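Local coordinates for protein 2,3-bisphosphoglycerate-independent phosphoglycerate mutase (Pyrococcus horikoshii, PDB 2ZKT) that probably catalyses the glycolytic interconversion of 2-phosphoglycerate and 3-phosphoglycerate without needing bisphosphoglycerate, as a metal-binding mutase of the alkaline phosphatase superfamily, at residues L8-D13 and I341-D346; K21-L26 and K312-A317; F81-G86 and V252-G257; S92-A97 and N166-A171; F102-N107 and K217-Y222. One frame throughout, in Å; residues are numbered along the deposited sequence.

Interaction 1: residues L8-D13 and I341-D346; sequences LLIILD and IAITGD. With ZN (zinc ion), chain G.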
# COMPACT_ATOMS: atom_id res chain seq x y z
N LEU B 8 -20.34 -12.05 -1.10
CA LEU B 8 -19.72 -11.09 -0.19
C LEU B 8 -19.34 -9.82 -0.98
O LEU B 8 -18.33 -9.78 -1.69
CB LEU B 8 -18.48 -11.70 0.49
CG LEU B 8 -17.73 -10.80 1.48
CD1 LEU B 8 -18.69 -10.12 2.46
CD2 LEU B 8 -16.73 -11.65 2.21
N LEU B 9 -20.16 -8.79 -0.84
CA LEU B 9 -19.93 -7.54 -1.52
C LEU B 9 -19.33 -6.52 -0.56
O LEU B 9 -19.97 -6.11 0.43
CB LEU B 9 -21.25 -7.02 -2.11
CG LEU B 9 -21.18 -5.65 -2.80
CD1 LEU B 9 -20.06 -5.65 -3.82
CD2 LEU B 9 -22.52 -5.32 -3.45
N ILE B 10 -18.10 -6.10 -0.86
CA ILE B 10 -17.38 -5.15 -0.02
C ILE B 10 -17.24 -3.77 -0.66
O ILE B 10 -16.71 -3.63 -1.77
CB ILE B 10 -15.99 -5.75 0.33
CG1 ILE B 10 -16.20 -7.04 1.14
CG2 ILE B 10 -15.13 -4.74 1.10
CD1 ILE B 10 -14.91 -7.71 1.55
N ILE B 11 -17.74 -2.75 0.04
CA ILE B 11 -17.66 -1.38 -0.45
C ILE B 11 -16.71 -0.50 0.37
O ILE B 11 -16.88 -0.32 1.59
CB ILE B 11 -19.05 -0.69 -0.47
CG1 ILE B 11 -19.97 -1.39 -1.50
CG2 ILE B 11 -18.90 0.79 -0.79
CD1 ILE B 11 -19.43 -1.36 -2.93
N LEU B 12 -15.71 0.06 -0.32
CA LEU B 12 -14.76 0.95 0.30
C LEU B 12 -15.17 2.34 -0.19
O LEU B 12 -14.74 2.80 -1.24
CB LEU B 12 -13.34 0.61 -0.15
CG LEU B 12 -12.96 -0.86 0.05
CD1 LEU B 12 -11.48 -1.02 -0.19
CD2 LEU B 12 -13.32 -1.33 1.46
N ASP B 13 -16.05 2.98 0.59
CA ASP B 13 -16.60 4.30 0.29
C ASP B 13 -15.59 5.30 -0.30
O ASP B 13 -14.51 5.51 0.25
CB ASP B 13 -17.24 4.87 1.57
CG ASP B 13 -18.46 5.73 1.29
OD1 ASP B 13 -18.28 6.89 0.86
OD2 ASP B 13 -19.60 5.24 1.49
N ILE B 341 -16.64 -13.25 -3.99
CA ILE B 341 -16.35 -11.95 -3.41
C ILE B 341 -16.16 -10.81 -4.42
O ILE B 341 -15.50 -10.96 -5.46
CB ILE B 341 -15.10 -12.02 -2.49
CG1 ILE B 341 -14.88 -10.67 -1.79
CG2 ILE B 341 -13.88 -12.40 -3.29
CD1 ILE B 341 -13.79 -10.69 -0.73
N ALA B 342 -16.77 -9.67 -4.10
CA ALA B 342 -16.68 -8.50 -4.96
C ALA B 342 -16.26 -7.31 -4.11
O ALA B 342 -16.75 -7.11 -2.99
CB ALA B 342 -18.04 -8.22 -5.63
N ILE B 343 -15.33 -6.51 -4.63
CA ILE B 343 -14.86 -5.34 -3.89
C ILE B 343 -14.82 -4.12 -4.79
O ILE B 343 -14.31 -4.16 -5.91
CB ILE B 343 -13.45 -5.59 -3.32
CG1 ILE B 343 -13.48 -6.79 -2.36
CG2 ILE B 343 -12.95 -4.33 -2.61
CD1 ILE B 343 -12.11 -7.24 -1.87
N THR B 344 -15.37 -3.01 -4.31
CA THR B 344 -15.33 -1.78 -5.09
C THR B 344 -15.72 -0.60 -4.20
O THR B 344 -15.79 -0.70 -2.99
CB THR B 344 -16.31 -1.92 -6.26
OG1 THR B 344 -16.11 -0.84 -7.17
CG2 THR B 344 -17.75 -1.88 -5.75
N GLY B 345 -15.94 0.55 -4.86
CA GLY B 345 -16.47 1.69 -4.12
C GLY B 345 -17.83 2.10 -4.70
O GLY B 345 -18.13 1.86 -5.86
N ASP B 346 -18.67 2.67 -3.82
CA ASP B 346 -19.96 3.17 -4.32
C ASP B 346 -19.77 4.37 -5.25
O ASP B 346 -20.67 4.78 -5.98
CB ASP B 346 -20.83 3.55 -3.11
CG ASP B 346 -20.09 4.55 -2.24
OD1 ASP B 346 -18.87 4.40 -2.09
OD2 ASP B 346 -20.72 5.46 -1.70
ZN ZN G . -20.24 7.14 -0.26
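L8-L12 and I341-T344 run side by side as parallel strands, their axes 4.7 Å apart and inclined by only 12°, joined by four hydrogen bonds in which L8, I10 and L12 of one strand alternate with A342 and T344 of the other. They are neighbours in the middle of the mixed sheet of the alkaline phosphatase superfamily, and both lead at their C-terminal ends into ligands of one zinc ion. On the face carrying I10, I341 and I343, contact is wholly aliphatic: I10 CD1 meets I341 CD1 at 3.9 Å, and helix 313-331 covers this side through I327 and I330. The other face, under helix 60-67, carries I11, which lies alongside T344 and points the same way. A chi2 of -60° places I11 CD1 just 3.3 Å from T344 CG2, while T344 OG1 bonds P362 O on the neighbouring strand. The second branch, I11 CG2, rests 3.6 Å from D346 N, a second-shell contact behind the metal. An alanine in place of I11 would probably leave a gap against T344 CG2 and D346 N, and less packing behind the zinc ligand. Beyond the strands the side chains of D13 and D346 cross obliquely, their carboxylate planes 57° apart, and S60 and H347 complete the zinc site. The ion joins the two acids: D13 OD1 and D346 OD2 each bind it at 2.3 Å, with D13 OD2 a longer contact at 2.7 Å, whereas D346 OD1 turns back to a weak hydrogen bond with G14 N.

Interaction 2: residues K21-L26 and K312-A317; sequences KELNGL and KPKLKA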
# COMPACT_ATOMS: atom_id res chain seq x y z
N LYS B 21 0.24 13.63 -7.49
CA LYS B 21 1.65 13.95 -7.72
C LYS B 21 2.56 13.50 -6.56
O LYS B 21 3.62 12.92 -6.79
CB LYS B 21 1.83 15.45 -7.97
CG LYS B 21 3.23 15.84 -8.43
CD LYS B 21 3.30 17.30 -8.87
CE LYS B 21 4.71 17.69 -9.31
NZ LYS B 21 5.68 17.76 -8.17
N GLU B 22 2.13 13.75 -5.32
CA GLU B 22 2.94 13.36 -4.17
C GLU B 22 3.03 11.84 -4.03
O GLU B 22 3.83 11.32 -3.23
CB GLU B 22 2.40 14.01 -2.87
CG GLU B 22 1.06 13.50 -2.37
CD GLU B 22 0.52 14.32 -1.19
OE1 GLU B 22 0.18 15.51 -1.40
OE2 GLU B 22 0.44 13.78 -0.06
N LEU B 23 2.23 11.11 -4.80
CA LEU B 23 2.29 9.65 -4.76
C LEU B 23 2.91 9.13 -6.05
O LEU B 23 2.63 8.01 -6.48
CB LEU B 23 0.89 9.05 -4.57
CG LEU B 23 0.10 9.54 -3.35
CD1 LEU B 23 -1.23 8.79 -3.30
CD2 LEU B 23 0.90 9.33 -2.06
N ASN B 24 3.74 9.97 -6.68
CA ASN B 24 4.43 9.60 -7.92
C ASN B 24 3.45 9.33 -9.07
O ASN B 24 3.70 8.45 -9.91
CB ASN B 24 5.32 8.36 -7.69
CG ASN B 24 6.17 8.47 -6.43
OD1 ASN B 24 6.94 9.42 -6.26
ND2 ASN B 24 6.04 7.49 -5.53
N GLY B 25 2.34 10.07 -9.10
CA GLY B 25 1.37 9.88 -10.17
C GLY B 25 0.42 8.72 -9.98
O GLY B 25 -0.32 8.37 -10.90
N LEU B 26 0.43 8.10 -8.80
CA LEU B 26 -0.45 6.98 -8.52
C LEU B 26 -1.64 7.49 -7.72
O LEU B 26 -1.63 8.61 -7.19
CB LEU B 26 0.26 5.90 -7.70
CG LEU B 26 1.60 5.34 -8.22
CD1 LEU B 26 2.03 4.18 -7.34
CD2 LEU B 26 1.48 4.89 -9.68
N LYS B 312 -6.53 14.41 1.67
CA LYS B 312 -5.42 13.80 2.40
C LYS B 312 -5.11 12.43 1.77
O LYS B 312 -5.51 11.37 2.28
CB LYS B 312 -5.81 13.64 3.87
CG LYS B 312 -6.13 14.98 4.55
CD LYS B 312 -6.62 14.81 5.98
CE LYS B 312 -7.99 14.12 6.04
NZ LYS B 312 -8.60 14.16 7.41
N PRO B 313 -4.38 12.44 0.63
CA PRO B 313 -3.95 11.27 -0.16
C PRO B 313 -3.27 10.16 0.63
O PRO B 313 -3.62 8.98 0.51
CB PRO B 313 -3.01 11.88 -1.21
CG PRO B 313 -3.59 13.23 -1.42
CD PRO B 313 -3.88 13.68 0.00
N LYS B 314 -2.28 10.55 1.43
CA LYS B 314 -1.52 9.60 2.25
C LYS B 314 -2.47 8.94 3.26
O LYS B 314 -2.47 7.72 3.42
CB LYS B 314 -0.39 10.32 2.98
CG LYS B 314 0.62 11.03 2.08
CD LYS B 314 1.85 10.17 1.83
CE LYS B 314 2.98 10.98 1.21
NZ LYS B 314 4.22 10.17 1.04
N LEU B 315 -3.26 9.77 3.94
CA LEU B 315 -4.20 9.26 4.93
C LEU B 315 -5.17 8.28 4.28
O LEU B 315 -5.42 7.19 4.81
CB LEU B 315 -4.99 10.42 5.57
CG LEU B 315 -6.10 9.98 6.54
CD1 LEU B 315 -5.51 9.07 7.61
CD2 LEU B 315 -6.76 11.21 7.17
N LYS B 316 -5.72 8.67 3.12
CA LYS B 316 -6.66 7.81 2.40
C LYS B 316 -5.97 6.49 2.06
O LYS B 316 -6.53 5.41 2.26
CB LYS B 316 -7.16 8.49 1.12
CG LYS B 316 -8.17 7.67 0.32
CD LYS B 316 -8.77 8.51 -0.82
CE LYS B 316 -9.73 7.71 -1.69
NZ LYS B 316 -10.41 8.57 -2.70
N ALA B 317 -4.73 6.57 1.56
CA ALA B 317 -3.97 5.37 1.22
C ALA B 317 -3.78 4.53 2.49
O ALA B 317 -3.90 3.30 2.47
CB ALA B 317 -2.61 5.75 0.61
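L23 pushes its two methyls against the first turn of helix 313-331, CD1 meeting P313 CB at 4.1 Å and CD2 meeting K314 CD at 4.1 Å. This is a loop-on-helix contact in which the segment between strand 6-12 and helix 28-31 leans on the N-terminal end of a long helix, just past K312 at its N-cap position. The packed part is small but well enclosed. L23 crosses the proline ring at a slant, and slides past K314 in the opposite direction; P28 and Y31 close in on L23, while I20 and C351 press on P313. From L23 the loop turns away through a type I' turn ending at L26, in which L26 N bonds L23 O at 3.2 Å and G25 takes up a conformation that suits glycine. On the solvent side the fit relaxes. E22 stretches out beyond CG until OE2 lies 3.5 Å from K314 CG, touching the aliphatic part of the lysine and not its charge. A bend at chi2 (-96°) sets K314 CD against L23 CD2. K314 NZ stays 5.3 Å from E22 OE2, making instead a weak hydrogen bond to Y31 OH. Nearby, K316 on the same helix forms a salt bridge with D17, and N24 in the turn packs on K39 of the second subunit. With no hydrogen bond across the two segments and only 226 Å² buried, cohesion here comes from apolar contact, to which the opposite charges of E22 and K314 would probably add no more than a weak, solvent-screened attraction.

Interaction 3: residues F81-G86 and V252-G257; sequences FFEALG and VALVKG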
# COMPACT_ATOMS: atom_id res chain seq x y z
N PHE B 81 -35.86 9.72 3.85
CA PHE B 81 -36.35 8.42 4.30
C PHE B 81 -35.24 7.43 4.69
O PHE B 81 -35.38 6.67 5.66
CB PHE B 81 -37.23 7.78 3.21
CG PHE B 81 -38.15 6.70 3.73
CD1 PHE B 81 -37.69 5.39 3.90
CD2 PHE B 81 -39.49 6.99 4.02
CE1 PHE B 81 -38.54 4.39 4.36
CE2 PHE B 81 -40.36 5.99 4.49
CZ PHE B 81 -39.88 4.69 4.66
N PHE B 82 -34.14 7.42 3.92
CA PHE B 82 -33.02 6.52 4.20
C PHE B 82 -32.35 6.93 5.52
O PHE B 82 -31.98 6.07 6.34
CB PHE B 82 -31.97 6.58 3.07
CG PHE B 82 -32.48 6.13 1.72
CD1 PHE B 82 -33.01 4.85 1.54
CD2 PHE B 82 -32.41 6.99 0.61
CE1 PHE B 82 -33.46 4.42 0.29
CE2 PHE B 82 -32.85 6.57 -0.65
CZ PHE B 82 -33.37 5.28 -0.80
N GLU B 83 -32.17 8.24 5.71
CA GLU B 83 -31.56 8.76 6.93
C GLU B 83 -32.43 8.36 8.14
O GLU B 83 -31.91 7.92 9.17
CB GLU B 83 -31.45 10.30 6.85
CG GLU B 83 -30.26 10.91 7.60
CD GLU B 83 -28.92 10.74 6.85
OE1 GLU B 83 -28.86 11.11 5.65
OE2 GLU B 83 -27.95 10.24 7.47
N ALA B 84 -33.75 8.49 8.01
CA ALA B 84 -34.65 8.14 9.11
C ALA B 84 -34.56 6.64 9.45
O ALA B 84 -34.52 6.26 10.62
CB ALA B 84 -36.09 8.50 8.72
N LEU B 85 -34.58 5.79 8.39
CA LEU B 85 -34.47 4.35 8.64
C LEU B 85 -33.10 4.02 9.25
O LEU B 85 -32.88 2.99 9.88
CB LEU B 85 -34.55 3.58 7.31
CG LEU B 85 -35.91 3.62 6.57
CD1 LEU B 85 -35.90 2.66 5.38
CD2 LEU B 85 -37.12 3.21 7.43
N GLY B 86 -32.13 4.92 8.96
CA GLY B 86 -30.75 4.78 9.42
C GLY B 86 -30.64 4.91 10.95
O GLY B 86 -29.91 4.19 11.61
N VAL B 252 -22.37 3.82 9.09
CA VAL B 252 -22.98 5.08 8.67
C VAL B 252 -24.50 4.96 8.51
O VAL B 252 -25.01 4.03 7.87
CB VAL B 252 -22.38 5.57 7.34
CG1 VAL B 252 -22.79 7.02 7.08
CG2 VAL B 252 -20.88 5.44 7.38
N ALA B 253 -25.21 5.92 9.10
CA ALA B 253 -26.67 5.96 9.08
C ALA B 253 -27.31 5.87 7.68
O ALA B 253 -28.16 5.00 7.43
CB ALA B 253 -27.16 7.24 9.79
N LEU B 254 -26.92 6.77 6.79
CA LEU B 254 -27.48 6.81 5.44
C LEU B 254 -27.40 5.48 4.68
O LEU B 254 -28.33 5.11 3.96
CB LEU B 254 -26.82 7.93 4.63
CG LEU B 254 -27.41 8.16 3.23
CD1 LEU B 254 -28.92 8.36 3.32
CD2 LEU B 254 -26.74 9.37 2.59
N VAL B 255 -26.29 4.76 4.82
CA VAL B 255 -26.14 3.50 4.11
C VAL B 255 -26.93 2.38 4.79
O VAL B 255 -27.45 1.48 4.11
CB VAL B 255 -24.64 3.11 3.97
CG1 VAL B 255 -24.50 1.74 3.30
CG2 VAL B 255 -23.91 4.18 3.15
N LYS B 256 -27.03 2.44 6.11
CA LYS B 256 -27.81 1.43 6.85
C LYS B 256 -29.27 1.59 6.41
O LYS B 256 -30.01 0.61 6.28
CB LYS B 256 -27.71 1.67 8.36
CG LYS B 256 -26.31 1.57 8.93
CD LYS B 256 -26.30 2.00 10.39
CE LYS B 256 -27.27 1.17 11.22
NZ LYS B 256 -27.38 1.68 12.62
N GLY B 257 -29.66 2.85 6.17
CA GLY B 257 -31.02 3.16 5.75
C GLY B 257 -31.37 2.57 4.40
O GLY B 257 -32.40 1.90 4.23
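G257 and G86 bring two helices into direct backbone contact, their CA atoms 4.0 Å apart where the helical segments 81-86 and 253-257 cross at 98°, their axes 6.7 Å apart. It is a close, glycine-mediated helix crossing, held in its first shell by CA-H...O contacts: G257 CA approaches F82 O at 3.1 Å with an angle of 155° at the hydrogen, and G86 CA lies 3.3 Å from A253 O. A CB on G257 would fall only 1.7 Å from F82 O, so no larger residue fits there without the helices moving apart. Around this centre side chains close the groove. L254 CD1 wedges against F82 CB at 3.5 Å, its CG held anti to the backbone N (chi1 -175°), and E83 crosses L254 at about a right angle, with OE1 3.6 Å from the same methyl. Further out, E83 OE1 is drawn into a salt bridge with R79, which also touches L254, while the F82 side chain touches L65 of helix 60-67 and V258 and A261. An alanine in place of E83 would probably leave R79 without its acidic mate and uncover one flank of L254. R260 adds an outer tie to L85 O. The crossing joins the helix leading into the four-stranded sheet to one that follows a strand of the larger sheet. Contact between the segments is therefore apolar and backbone-based, and the salt bridge of E83 to R79, outside the two segments, is likely to steady the glutamate against the leucine.

Interaction 4: residues S92-A97 and N166-A171; sequences SKDDLA and NDPHEA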
# COMPACT_ATOMS: atom_id res chain seq x y z
N SER B 92 -43.69 4.23 7.74
CA SER B 92 -44.67 3.68 6.80
C SER B 92 -44.37 4.27 5.42
O SER B 92 -43.95 5.43 5.32
CB SER B 92 -46.09 4.08 7.23
OG SER B 92 -46.37 3.67 8.56
N LYS B 93 -44.59 3.49 4.37
CA LYS B 93 -44.32 3.94 3.00
C LYS B 93 -45.04 5.24 2.60
O LYS B 93 -44.86 5.73 1.49
CB LYS B 93 -44.67 2.83 1.99
CG LYS B 93 -43.71 1.64 2.05
CD LYS B 93 -44.03 0.61 0.96
CE LYS B 93 -43.02 -0.53 0.99
NZ LYS B 93 -42.98 -1.20 2.32
N ASP B 94 -45.85 5.79 3.50
CA ASP B 94 -46.54 7.03 3.19
C ASP B 94 -45.93 8.23 3.93
O ASP B 94 -46.43 9.36 3.80
CB ASP B 94 -48.04 6.90 3.52
CG ASP B 94 -48.28 6.64 4.99
OD1 ASP B 94 -47.37 6.11 5.67
OD2 ASP B 94 -49.40 6.94 5.47
N ASP B 95 -44.86 7.99 4.69
CA ASP B 95 -44.18 9.06 5.44
C ASP B 95 -43.13 9.83 4.62
O ASP B 95 -42.55 9.30 3.67
CB ASP B 95 -43.49 8.50 6.70
CG ASP B 95 -44.48 7.96 7.73
OD1 ASP B 95 -45.48 8.66 7.99
OD2 ASP B 95 -44.26 6.86 8.27
N LEU B 96 -42.88 11.08 5.02
CA LEU B 96 -41.90 11.94 4.37
C LEU B 96 -40.82 12.32 5.42
O LEU B 96 -41.15 12.83 6.50
CB LEU B 96 -42.57 13.21 3.83
CG LEU B 96 -41.66 14.14 3.00
CD1 LEU B 96 -41.07 13.38 1.81
CD2 LEU B 96 -42.46 15.35 2.52
N ALA B 97 -39.55 12.06 5.10
CA ALA B 97 -38.44 12.35 6.02
C ALA B 97 -37.45 13.37 5.47
O ALA B 97 -37.32 13.53 4.25
CB ALA B 97 -37.72 11.06 6.37
N ASN B 166 -42.37 13.73 8.81
CA ASN B 166 -43.77 14.14 8.65
C ASN B 166 -44.66 12.95 8.24
O ASN B 166 -44.45 12.28 7.24
CB ASN B 166 -43.83 15.23 7.58
CG ASN B 166 -43.38 16.54 8.17
OD1 ASN B 166 -43.16 16.66 9.38
ND2 ASN B 166 -43.22 17.54 7.29
N ASP B 167 -45.70 12.69 9.07
CA ASP B 167 -46.52 11.49 8.88
C ASP B 167 -47.52 11.62 7.71
O ASP B 167 -47.90 12.69 7.27
CB ASP B 167 -47.24 11.18 10.19
CG ASP B 167 -46.31 10.41 11.12
OD1 ASP B 167 -45.57 11.06 11.86
OD2 ASP B 167 -46.32 9.18 11.08
N PRO B 168 -48.03 10.46 7.27
CA PRO B 168 -48.55 10.21 5.93
C PRO B 168 -48.54 11.40 4.95
O PRO B 168 -49.56 11.81 4.40
CB PRO B 168 -49.96 9.67 6.18
CG PRO B 168 -49.89 8.92 7.52
CD PRO B 168 -48.43 9.31 8.06
N HIS B 169 -47.31 11.93 4.68
CA HIS B 169 -47.20 13.07 3.76
C HIS B 169 -46.26 12.80 2.57
O HIS B 169 -45.71 13.71 1.97
CB HIS B 169 -46.67 14.27 4.56
CG HIS B 169 -47.83 15.05 5.12
ND1 HIS B 169 -48.46 14.73 6.28
CD2 HIS B 169 -48.44 16.20 4.59
CE1 HIS B 169 -49.43 15.66 6.43
NE2 HIS B 169 -49.44 16.55 5.44
N GLU B 170 -46.06 11.50 2.25
CA GLU B 170 -45.10 11.15 1.19
C GLU B 170 -45.39 11.86 -0.14
O GLU B 170 -44.49 12.17 -0.92
CB GLU B 170 -45.14 9.63 1.00
CG GLU B 170 -46.53 9.13 0.57
CD GLU B 170 -46.68 9.28 -0.93
OE1 GLU B 170 -45.76 8.91 -1.65
OE2 GLU B 170 -47.72 9.77 -1.36
N ALA B 171 -46.70 12.02 -0.38
CA ALA B 171 -47.18 12.60 -1.63
C ALA B 171 -46.63 14.00 -1.87
O ALA B 171 -46.56 14.47 -3.01
CB ALA B 171 -48.71 12.62 -1.64
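L96 brings CB and CD2 against H169 O, each at 3.7 Å, with CG anti to the backbone N (chi1 -175°). The chain is held at this point by an antiparallel hydrogen-bonded pair, L96 with N166, at the ends of strands 96-103 and 161-166: L96 N donates to N166 O at 3.0 Å, and N166 N returns a bond to L96 O at 2.8 Å. Just outside the sheet the loop curls over the type I turn S92-D95, where E170 N reaches D94 O at 2.7 Å from 43° above the carbonyl plane. D95 faces both ways. Its OD2 accepts S92 N at 2.7 Å on the anti side, bracing the turn, which D95 N closes by its bond to S92 O, while its OD1 lies beside D167, 3.2 Å from D167 OD2, the two carboxylates turned 81° apart. V188 of helix 186-203 packs on both N166 and H169, and H169 NE2 is paired with K187. The joining is thus done by backbone bonds, and the two close acids would probably work against it; their mutual repulsion is likely to raise the proton affinity of one of them, although the S92 N-H would partly offset the charge on D95.

Interaction 5: residues F102-N107 and K217-Y222; sequences FATLEN and KPIANY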
# COMPACT_ATOMS: atom_id res chain seq x y z
N PHE B 102 -28.89 21.85 12.68
CA PHE B 102 -29.18 22.92 13.63
C PHE B 102 -28.32 24.09 13.14
O PHE B 102 -27.14 23.90 12.82
CB PHE B 102 -28.76 22.54 15.06
CG PHE B 102 -29.67 21.54 15.71
CD1 PHE B 102 -30.98 21.88 16.02
CD2 PHE B 102 -29.22 20.26 16.01
CE1 PHE B 102 -31.84 20.96 16.62
CE2 PHE B 102 -30.07 19.32 16.60
CZ PHE B 102 -31.39 19.68 16.90
N ALA B 103 -28.91 25.28 13.05
CA ALA B 103 -28.18 26.46 12.59
C ALA B 103 -28.34 27.65 13.54
O ALA B 103 -28.95 27.53 14.61
CB ALA B 103 -28.65 26.85 11.18
N THR B 104 -27.80 28.80 13.14
CA THR B 104 -27.88 30.02 13.93
C THR B 104 -28.54 31.14 13.11
O THR B 104 -28.00 31.56 12.08
CB THR B 104 -26.47 30.49 14.40
OG1 THR B 104 -25.82 29.43 15.11
CG2 THR B 104 -26.59 31.70 15.32
N LEU B 105 -29.71 31.61 13.57
CA LEU B 105 -30.45 32.69 12.90
C LEU B 105 -30.53 33.93 13.80
O LEU B 105 -30.99 33.85 14.95
CB LEU B 105 -31.88 32.24 12.56
CG LEU B 105 -32.78 33.36 12.00
CD1 LEU B 105 -32.35 33.66 10.57
CD2 LEU B 105 -34.25 32.95 12.04
N GLU B 106 -30.08 35.08 13.28
CA GLU B 106 -30.13 36.32 14.06
C GLU B 106 -30.30 37.55 13.16
O GLU B 106 -29.68 37.64 12.09
CB GLU B 106 -28.85 36.48 14.90
CG GLU B 106 -27.56 36.59 14.09
CD GLU B 106 -26.33 36.79 14.97
OE1 GLU B 106 -26.05 35.91 15.82
OE2 GLU B 106 -25.65 37.83 14.82
N ASN B 107 -31.13 38.49 13.61
CA ASN B 107 -31.38 39.70 12.83
C ASN B 107 -31.33 40.94 13.73
O ASN B 107 -30.26 41.31 14.24
CB ASN B 107 -32.76 39.60 12.15
CG ASN B 107 -32.86 38.40 11.21
OD1 ASN B 107 -33.70 37.52 11.40
ND2 ASN B 107 -32.00 38.37 10.19
N LYS B 217 -20.93 31.56 22.43
CA LYS B 217 -21.01 30.58 21.35
C LYS B 217 -22.27 30.79 20.50
O LYS B 217 -23.33 31.16 21.02
CB LYS B 217 -21.01 29.15 21.93
CG LYS B 217 -19.81 28.85 22.84
CD LYS B 217 -19.77 27.37 23.27
CE LYS B 217 -18.66 26.59 22.58
NZ LYS B 217 -18.67 25.15 22.98
N PRO B 218 -22.17 30.57 19.17
CA PRO B 218 -23.33 30.74 18.28
C PRO B 218 -24.43 29.73 18.64
O PRO B 218 -24.21 28.52 18.57
CB PRO B 218 -22.74 30.51 16.88
CG PRO B 218 -21.63 29.53 17.15
CD PRO B 218 -20.99 30.09 18.41
N ILE B 219 -25.60 30.22 19.02
CA ILE B 219 -26.71 29.35 19.43
C ILE B 219 -27.40 28.56 18.32
O ILE B 219 -27.59 29.05 17.20
CB ILE B 219 -27.80 30.17 20.18
CG1 ILE B 219 -28.38 31.24 19.25
CG2 ILE B 219 -27.21 30.78 21.45
CD1 ILE B 219 -29.52 32.05 19.87
N ALA B 220 -27.76 27.31 18.65
CA ALA B 220 -28.47 26.43 17.72
C ALA B 220 -29.95 26.79 17.86
O ALA B 220 -30.70 26.08 18.54
CB ALA B 220 -28.25 24.96 18.11
N ASN B 221 -30.37 27.88 17.23
CA ASN B 221 -31.76 28.32 17.33
C ASN B 221 -32.55 28.20 16.03
O ASN B 221 -33.75 28.53 16.00
CB ASN B 221 -31.82 29.78 17.83
CG ASN B 221 -31.39 30.79 16.77
OD1 ASN B 221 -30.38 30.59 16.07
ND2 ASN B 221 -32.15 31.88 16.65
N TYR B 222 -31.90 27.75 14.96
CA TYR B 222 -32.61 27.60 13.71
C TYR B 222 -32.49 26.19 13.13
O TYR B 222 -31.54 25.45 13.43
CB TYR B 222 -32.15 28.63 12.68
CG TYR B 222 -33.22 28.92 11.64
CD1 TYR B 222 -34.46 29.44 12.03
CD2 TYR B 222 -33.01 28.65 10.29
CE1 TYR B 222 -35.46 29.70 11.09
CE2 TYR B 222 -34.00 28.90 9.34
CZ TYR B 222 -35.22 29.42 9.74
OH TYR B 222 -36.21 29.68 8.81
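L105 crosses Y222 obliquely, touching it first with CB and then with CD2. Its CB sits 3.6 Å from Y222 CB and also touches CG of the ring; CG is set anti to the backbone N (chi1 174°), and CD2, at the tip, reaches Y222 CD1 at 3.5 Å and neighbouring CE1. Q200 of helix 186-203 touches both side chains. Beneath them lies a classic beta bulge, in which N221 and Y222 together face A103 where strand 222-229 starts as an outermost strand of the four-stranded antiparallel sheet. A103 N gives a 2.7 Å bond to Y222 O, and Y222 N returns one to A103 O. The bulge is backed by N221, whose side-chain amide behaves like a further peptide unit: OD1 accepts L105 N at 2.8 Å, and ND2 donates to L105 O at 2.8 Å, on a lone pair and in the carbonyl plane. Gripped from both ends, this amide can hardly turn over, and it extends the pairing beyond the regular strand. T104 adds a bond from OG1 to I219 O, 2.8 Å long and arriving from above the plane of the carbonyl that opens the inverse gamma turn centred on A220. On the far flank F102 CB meets A220 CB at 3.9 Å, with V134, V138 and L203 packed on the phenylalanine. Although the contact lies at the surface, five hydrogen bonds cross it, so the loop arriving from helix 207-214 is probably held to the strand as much by directional bonds as by the leucine-tyrosine packing.

Along the chain the first segments come in the order 1 to 5, and interaction 1 closes the loop that holds the rest; interactions 2 and 3 nest successively inside it, and the segments of 4 and 5 alternate. Interaction 1 lies in the eight-stranded sheet with the zinc site; helix 313-331 of interaction 2 leads into its strand 339-344, the centres about 21 Å apart. Interaction 3, its centre about 18 Å from that of interaction 1, touches interaction 4, where F81 and A84 pack on A97. Interactions 4 and 5 share strand 96-103 of the smaller sheet, their centres about 28 Å apart. The helix crossing thus bridges the metal-bearing and four-stranded parts of the protein.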